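Local coordinates for 457aa long hypothetical protein (Pyrococcus horikoshii, PDB 2CSU), which is of unknown function but combines a Rossmann-type CoA-binding domain with two domains of the succinyl-CoA ligase kind, at residues A16-K21 against E47-V52; L67-V72 against V93-G98. All blocks are in the same frame, centred on the assembly; numbering follows the deposited sequence.

Contact 1: A16-K21 against E47-V52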
ATOM      1  N   ALA A  16      33.565  -6.201  13.705  1.00 25.83           N
ATOM      2  CA  ALA A  16      32.834  -5.181  14.457  1.00 26.27           C
ATOM      3  C   ALA A  16      33.704  -3.933  14.349  1.00 26.11           C
ATOM      4  O   ALA A  16      34.937  -4.013  14.456  1.00 25.09           O
ATOM      5  CB  ALA A  16      32.670  -5.604  15.922  1.00 26.06           C
ATOM      6  N   SER A  17      33.077  -2.784  14.138  1.00 26.76           N
ATOM      7  CA  SER A  17      33.835  -1.551  13.970  1.00 27.40           C
ATOM      8  C   SER A  17      33.280  -0.344  14.726  1.00 28.00           C
ATOM      9  O   SER A  17      32.115  -0.323  15.130  1.00 26.97           O
ATOM     10  CB  SER A  17      33.917  -1.248  12.466  1.00 26.31           C
ATOM     11  OG  SER A  17      34.634  -0.067  12.184  1.00 27.98           O
ATOM     12  N   ASN A  18      34.130   0.662  14.913  1.00 28.95           N
ATOM     13  CA  ASN A  18      33.735   1.902  15.586  1.00 30.31           C
ATOM     14  C   ASN A  18      33.426   2.945  14.505  1.00 30.98           C
ATOM     15  O   ASN A  18      32.913   4.027  14.798  1.00 30.44           O
ATOM     16  CB  ASN A  18      34.867   2.421  16.486  1.00 30.56           C
ATOM     17  CG  ASN A  18      35.002   1.631  17.772  1.00 30.81           C
ATOM     18  OD1 ASN A  18      34.104   1.640  18.621  1.00 31.62           O
ATOM     19  ND2 ASN A  18      36.125   0.943  17.928  1.00 30.75           N
ATOM     20  N   ASP A  19      33.749   2.604  13.261  1.00 31.71           N
ATOM     21  CA  ASP A  19      33.513   3.487  12.121  1.00 33.70           C
ATOM     22  C   ASP A  19      32.077   3.274  11.627  1.00 34.70           C
ATOM     23  O   ASP A  19      31.735   2.203  11.132  1.00 34.53           O
ATOM     24  CB  ASP A  19      34.519   3.176  11.001  1.00 33.91           C
ATOM     25  CG  ASP A  19      34.447   4.171   9.835  1.00 35.44           C
ATOM     26  OD1 ASP A  19      33.726   5.188   9.929  1.00 35.97           O
ATOM     27  OD2 ASP A  19      35.133   3.935   8.817  1.00 36.59           O
ATOM     28  N   PRO A  20      31.219   4.297  11.769  1.00 36.22           N
ATOM     29  CA  PRO A  20      29.811   4.245  11.351  1.00 37.19           C
ATOM     30  C   PRO A  20      29.572   3.971   9.871  1.00 38.24           C
ATOM     31  O   PRO A  20      28.479   3.558   9.485  1.00 38.99           O
ATOM     32  CB  PRO A  20      29.274   5.610  11.781  1.00 36.99           C
ATOM     33  CG  PRO A  20      30.139   6.146  12.880  1.00 37.66           C
ATOM     34  CD  PRO A  20      31.483   5.525  12.541  1.00 36.89           C
ATOM     35  N   LYS A  21      30.591   4.199   9.049  1.00 39.55           N
ATOM     36  CA  LYS A  21      30.482   3.980   7.611  1.00 40.18           C
ATOM     37  C   LYS A  21      30.661   2.518   7.195  1.00 39.90           C
ATOM     38  O   LYS A  21      30.413   2.171   6.039  1.00 40.17           O
ATOM     39  CB  LYS A  21      31.506   4.842   6.859  1.00 41.52           C
ATOM     40  CG  LYS A  21      31.146   6.321   6.742  1.00 42.94           C
ATOM     41  CD  LYS A  21      32.195   7.068   5.910  1.00 44.63           C
ATOM     42  CE  LYS A  21      31.737   8.468   5.506  1.00 45.62           C
ATOM     43  NZ  LYS A  21      31.483   9.380   6.663  1.00 45.04           N
ATOM     44  N   GLU A  47      40.704  -2.393  20.809  1.00 38.66           N
ATOM     45  CA  GLU A  47      40.757  -2.925  22.170  1.00 36.87           C
ATOM     46  C   GLU A  47      39.309  -3.010  22.611  1.00 35.57           C
ATOM     47  O   GLU A  47      38.899  -3.902  23.356  1.00 35.28           O
ATOM     48  CB  GLU A  47      41.509  -1.968  23.102  1.00 37.98           C
ATOM     49  CG  GLU A  47      42.906  -1.604  22.643  1.00 39.10           C
ATOM     50  CD  GLU A  47      43.774  -2.822  22.429  1.00 40.35           C
ATOM     51  OE1 GLU A  47      43.744  -3.732  23.295  1.00 40.82           O
ATOM     52  OE2 GLU A  47      44.489  -2.864  21.397  1.00 41.76           O
ATOM     53  N   GLU A  48      38.529  -2.066  22.111  1.00 34.54           N
ATOM     54  CA  GLU A  48      37.120  -1.994  22.435  1.00 33.27           C
ATOM     55  C   GLU A  48      36.353  -1.490  21.228  1.00 31.75           C
ATOM     56  O   GLU A  48      36.888  -0.767  20.388  1.00 31.32           O
ATOM     57  CB  GLU A  48      36.937  -1.074  23.648  1.00 34.28           C
ATOM     58  CG  GLU A  48      35.663  -0.270  23.714  1.00 36.48           C
ATOM     59  CD  GLU A  48      35.744   1.030  22.939  1.00 36.69           C
ATOM     60  OE1 GLU A  48      36.770   1.744  23.006  1.00 38.00           O
ATOM     61  OE2 GLU A  48      34.760   1.337  22.257  1.00 36.59           O
ATOM     62  N   VAL A  49      35.096  -1.897  21.139  1.00 29.63           N
ATOM     63  CA  VAL A  49      34.252  -1.486  20.041  1.00 28.00           C
ATOM     64  C   VAL A  49      32.923  -1.065  20.608  1.00 26.73           C
ATOM     65  O   VAL A  49      32.253  -1.841  21.294  1.00 25.94           O
ATOM     66  CB  VAL A  49      34.043  -2.635  19.018  1.00 27.75           C
ATOM     67  CG1 VAL A  49      33.028  -2.217  17.965  1.00 26.87           C
ATOM     68  CG2 VAL A  49      35.362  -2.964  18.346  1.00 28.06           C
ATOM     69  N   GLN A  50      32.549   0.175  20.325  1.00 26.23           N
ATOM     70  CA  GLN A  50      31.295   0.706  20.814  1.00 25.93           C
ATOM     71  C   GLN A  50      31.154   0.495  22.321  1.00 26.11           C
ATOM     72  O   GLN A  50      30.073   0.196  22.830  1.00 26.22           O
ATOM     73  CB  GLN A  50      30.133   0.063  20.033  1.00 25.17           C
ATOM     74  CG  GLN A  50      30.025   0.634  18.615  1.00 24.72           C
ATOM     75  CD  GLN A  50      29.023  -0.096  17.735  1.00 24.90           C
ATOM     76  OE1 GLN A  50      27.841  -0.191  18.068  1.00 24.79           O
ATOM     77  NE2 GLN A  50      29.493  -0.604  16.596  1.00 23.79           N
ATOM     78  N   GLY A  51      32.273   0.645  23.024  1.00 26.82           N
ATOM     79  CA  GLY A  51      32.281   0.511  24.472  1.00 28.02           C
ATOM     80  C   GLY A  51      32.430  -0.888  25.023  1.00 29.30           C
ATOM     81  O   GLY A  51      32.474  -1.064  26.242  1.00 29.58           O
ATOM     82  N   VAL A  52      32.505  -1.881  24.139  1.00 30.03           N
ATOM     83  CA  VAL A  52      32.644  -3.263  24.568  1.00 29.79           C
ATOM     84  C   VAL A  52      34.033  -3.833  24.280  1.00 30.68           C
ATOM     85  O   VAL A  52      34.615  -3.619  23.206  1.00 29.96           O
ATOM     86  CB  VAL A  52      31.575  -4.175  23.902  1.00 30.64           C
ATOM     87  CG1 VAL A  52      31.742  -5.612  24.374  1.00 29.22           C
ATOM     88  CG2 VAL A  52      30.170  -3.679  24.256  1.00 30.22           C
TER
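E48 meets N18 through its backbone carbonyl. N18 ND2 donates to E48 O at 3.1 Å. The bond is nearly straight, and E48 O lies in the amide plane of N18. The donor sits in the carbonyl plane of E48, on a lone pair. The E48 carboxylate turns back over its own turn instead. Its chain bends at chi2 (-85°). E48 OE2 accepts from G51 N at 2.7 Å, met on the anti side and 27° out of the carboxylate plane.

V49 comes next and supplies the apolar part of the contact. Its CG1 lies 4.0 Å from A16 CB and 3.5 Å from S17 O. The other branch, CG2, faces N18 ND2. F28 of helix 23-31 and P41 of strand 38-42 also pack on V49, and both touch A16 as well. V49 opens a type I' turn that ends at V52. This is the tight turn of a two-residue beta hairpin, whose strands are 48-49 and 52-53. The segment 16-21 belongs to the loop between strand 10-14 and helix 23-31, the first strand-to-helix connection of the Rossmann-type domain.

Q50, at the first corner of the turn, is gripped twice. Its backbone N donates to N18 OD1 at 2.7 Å, with an N-H...O angle of 173°. The donor is tilted from the carbonyl plane. The N18 amide thus spans the hairpin backbone, giving at ND2 and accepting at OD1. The Q50 side chain runs extended beyond CG, and NE2 reaches S17 O at 3.0 Å, almost in line with the C=O bond. NE2 also bonds to Y25 O of helix 23-31. Within the loop, S17 OG accepts from D19 N at 3.0 Å, an ST turn.

Contact 2: L67-V72 against V93-G98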
ATOM      1  N   LEU A  67      27.921 -18.985  17.112  1.00 31.98           N
ATOM      2  CA  LEU A  67      27.567 -18.204  15.927  1.00 30.15           C
ATOM      3  C   LEU A  67      28.531 -17.036  15.721  1.00 30.03           C
ATOM      4  O   LEU A  67      28.848 -16.297  16.641  1.00 29.11           O
ATOM      5  CB  LEU A  67      26.149 -17.664  16.104  1.00 29.11           C
ATOM      6  CG  LEU A  67      25.764 -16.663  15.014  1.00 28.78           C
ATOM      7  CD1 LEU A  67      25.721 -17.313  13.632  1.00 28.37           C
ATOM      8  CD2 LEU A  67      24.383 -16.047  15.233  1.00 27.33           C
ATOM      9  N   ALA A  68      28.949 -16.874  14.471  1.00 28.72           N
ATOM     10  CA  ALA A  68      29.836 -15.776  14.125  1.00 27.93           C
ATOM     11  C   ALA A  68      29.340 -15.082  12.879  1.00 27.23           C
ATOM     12  O   ALA A  68      28.817 -15.721  11.968  1.00 26.97           O
ATOM     13  CB  ALA A  68      31.260 -16.288  13.898  1.00 28.20           C
ATOM     14  N   ILE A  69      29.507 -13.766  12.842  1.00 26.24           N
ATOM     15  CA  ILE A  69      29.113 -12.988  11.689  1.00 25.50           C
ATOM     16  C   ILE A  69      30.405 -12.455  11.094  1.00 26.12           C
ATOM     17  O   ILE A  69      31.157 -11.739  11.765  1.00 26.74           O
ATOM     18  CB  ILE A  69      28.234 -11.786  12.061  1.00 25.46           C
ATOM     19  CG1 ILE A  69      27.117 -12.202  13.037  1.00 24.92           C
ATOM     20  CG2 ILE A  69      27.686 -11.156  10.785  1.00 24.71           C
ATOM     21  CD1 ILE A  69      26.303 -13.410  12.611  1.00 25.06           C
ATOM     22  N   ILE A  70      30.681 -12.815   9.847  1.00 25.33           N
ATOM     23  CA  ILE A  70      31.886 -12.348   9.211  1.00 25.32           C
ATOM     24  C   ILE A  70      31.548 -11.154   8.340  1.00 25.87           C
ATOM     25  O   ILE A  70      30.838 -11.266   7.339  1.00 26.69           O
ATOM     26  CB  ILE A  70      32.545 -13.474   8.409  1.00 24.04           C
ATOM     27  CG1 ILE A  70      32.926 -14.608   9.374  1.00 23.60           C
ATOM     28  CG2 ILE A  70      33.761 -12.944   7.672  1.00 24.34           C
ATOM     29  CD1 ILE A  70      33.706 -15.776   8.750  1.00 23.31           C
ATOM     30  N   VAL A  71      32.050  -9.997   8.761  1.00 26.82           N
ATOM     31  CA  VAL A  71      31.811  -8.747   8.065  1.00 28.44           C
ATOM     32  C   VAL A  71      33.113  -7.983   7.876  1.00 29.09           C
ATOM     33  O   VAL A  71      33.213  -6.782   8.102  1.00 30.86           O
ATOM     34  CB  VAL A  71      30.801  -7.928   8.870  1.00 29.11           C
ATOM     35  CG1 VAL A  71      31.419  -7.495  10.201  1.00 30.46           C
ATOM     36  CG2 VAL A  71      30.387  -6.700   8.076  1.00 28.59           C
ATOM     37  N   VAL A  72      34.150  -8.752   7.506  1.00 29.51           N
ATOM     38  CA  VAL A  72      35.418  -8.140   7.146  1.00 30.72           C
ATOM     39  C   VAL A  72      35.605  -8.138   5.624  1.00 31.11           C
ATOM     40  O   VAL A  72      34.840  -8.733   4.880  1.00 31.21           O
ATOM     41  CB  VAL A  72      36.533  -8.940   7.814  1.00 31.09           C
ATOM     42  CG1 VAL A  72      36.428  -8.800   9.331  1.00 30.80           C
ATOM     43  CG2 VAL A  72      36.413 -10.403   7.433  1.00 30.44           C
ATOM     44  N   VAL A  93      27.512 -16.532   9.445  1.00 20.87           N
ATOM     45  CA  VAL A  93      26.827 -15.671   8.512  1.00 19.88           C
ATOM     46  C   VAL A  93      27.932 -14.808   7.923  1.00 20.80           C
ATOM     47  O   VAL A  93      28.621 -14.076   8.655  1.00 20.78           O
ATOM     48  CB  VAL A  93      25.816 -14.726   9.184  1.00 19.88           C
ATOM     49  CG1 VAL A  93      25.307 -13.734   8.135  1.00 18.88           C
ATOM     50  CG2 VAL A  93      24.645 -15.519   9.801  1.00 18.84           C
ATOM     51  N   ILE A  94      28.112 -14.912   6.611  1.00 21.50           N
ATOM     52  CA  ILE A  94      29.128 -14.140   5.899  1.00 21.50           C
ATOM     53  C   ILE A  94      28.419 -13.012   5.174  1.00 22.30           C
ATOM     54  O   ILE A  94      27.755 -13.230   4.156  1.00 21.80           O
ATOM     55  CB  ILE A  94      29.893 -15.010   4.851  1.00 21.10           C
ATOM     56  CG1 ILE A  94      30.639 -16.145   5.560  1.00 19.64           C
ATOM     57  CG2 ILE A  94      30.898 -14.143   4.071  1.00 19.01           C
ATOM     58  CD1 ILE A  94      31.343 -17.093   4.618  1.00 20.33           C
ATOM     59  N   ILE A  95      28.556 -11.805   5.711  1.00 23.35           N
ATOM     60  CA  ILE A  95      27.921 -10.637   5.130  1.00 24.19           C
ATOM     61  C   ILE A  95      28.696 -10.184   3.910  1.00 24.24           C
ATOM     62  O   ILE A  95      28.121  -9.784   2.905  1.00 24.89           O
ATOM     63  CB  ILE A  95      27.865  -9.479   6.156  1.00 24.56           C
ATOM     64  CG1 ILE A  95      26.834  -9.794   7.235  1.00 25.70           C
ATOM     65  CG2 ILE A  95      27.551  -8.169   5.457  1.00 24.70           C
ATOM     66  CD1 ILE A  95      25.419  -9.929   6.714  1.00 26.76           C
ATOM     67  N   THR A  96      30.012 -10.279   4.003  1.00 25.10           N
ATOM     68  CA  THR A  96      30.900  -9.862   2.927  1.00 24.93           C
ATOM     69  C   THR A  96      30.599 -10.402   1.529  1.00 25.05           C
ATOM     70  O   THR A  96      30.284 -11.581   1.341  1.00 25.61           O
ATOM     71  CB  THR A  96      32.332 -10.215   3.292  1.00 25.09           C
ATOM     72  OG1 THR A  96      32.591  -9.725   4.610  1.00 24.79           O
ATOM     73  CG2 THR A  96      33.325  -9.578   2.297  1.00 24.97           C
ATOM     74  N   ALA A  97      30.717  -9.510   0.557  1.00 25.36           N
ATOM     75  CA  ALA A  97      30.536  -9.815  -0.855  1.00 26.04           C
ATOM     76  C   ALA A  97      31.881  -9.976  -1.566  1.00 27.23           C
ATOM     77  O   ALA A  97      32.948  -9.893  -0.976  1.00 26.64           O
ATOM     78  CB  ALA A  97      29.744  -8.675  -1.491  1.00 25.52           C
ATOM     79  N   GLY A  98      31.797 -10.259  -2.880  1.00 28.48           N
ATOM     80  CA  GLY A  98      33.015 -10.413  -3.666  1.00 28.72           C
ATOM     81  C   GLY A  98      33.269 -11.878  -4.024  1.00 29.67           C
ATOM     82  O   GLY A  98      34.372 -12.285  -4.374  1.00 30.64           O
TER
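I69 and V93 run alongside each other on one face of the parallel sheet. I69 CG1 is anti to the carbonyl carbon (chi1 -47°). A further bend at chi2 (-51°) turns CD1 to V93, 3.7 Å from V93 CB. The other branch of I69, CG2, meets I95 CG1 at 3.9 Å, with the two side chains at a slant. Beyond the strand ends, V71 runs beside I95, with their CG2 methyls in contact at 4.1 Å. L23 of helix 23-31 covers both. I70 and I94 point to the opposite face. I70 CB is 4.3 Å from I94 CG1, and helix 74-87 packs on I70 there.

Between the strands, V93 N donates to A68 O, and I70 N to V93 O at 2.7 Å. Just past the end of strand 91-94, I95 N donates to I70 O at 2.9 Å. T96 OG1 approaches V72 O at 2.5 Å, too close for a normal hydrogen bond, and its detail is doubtful. The touching parts, 67-72 and 93-96, run 4° apart. Strand 67-70, helix 74-87 and strand 91-94 form a beta-alpha-beta unit, the repeating element of the Rossmann-type fold.

Overall arrangement
Both contacts lie in the CoA-binding domain. Their centres are about 16 Å apart, and their nearest atoms are about 4 Å apart without touching. Contact 2 is core: it joins neighbouring strands in the middle of the five-stranded parallel sheet, by backbone bonds and branched aliphatic side chains. Contact 1 is only partly buried. It ties a loop to a small hairpin beside the sheet, and side-chain amides do most of the work, with a small apolar patch of A16 and V49. Helix 23-31 is common to both, packing on residues of each. K21, in the loop of contact 1 but not touching the hairpin, packs on G383 of the second subunit. No other chain touches contact 2.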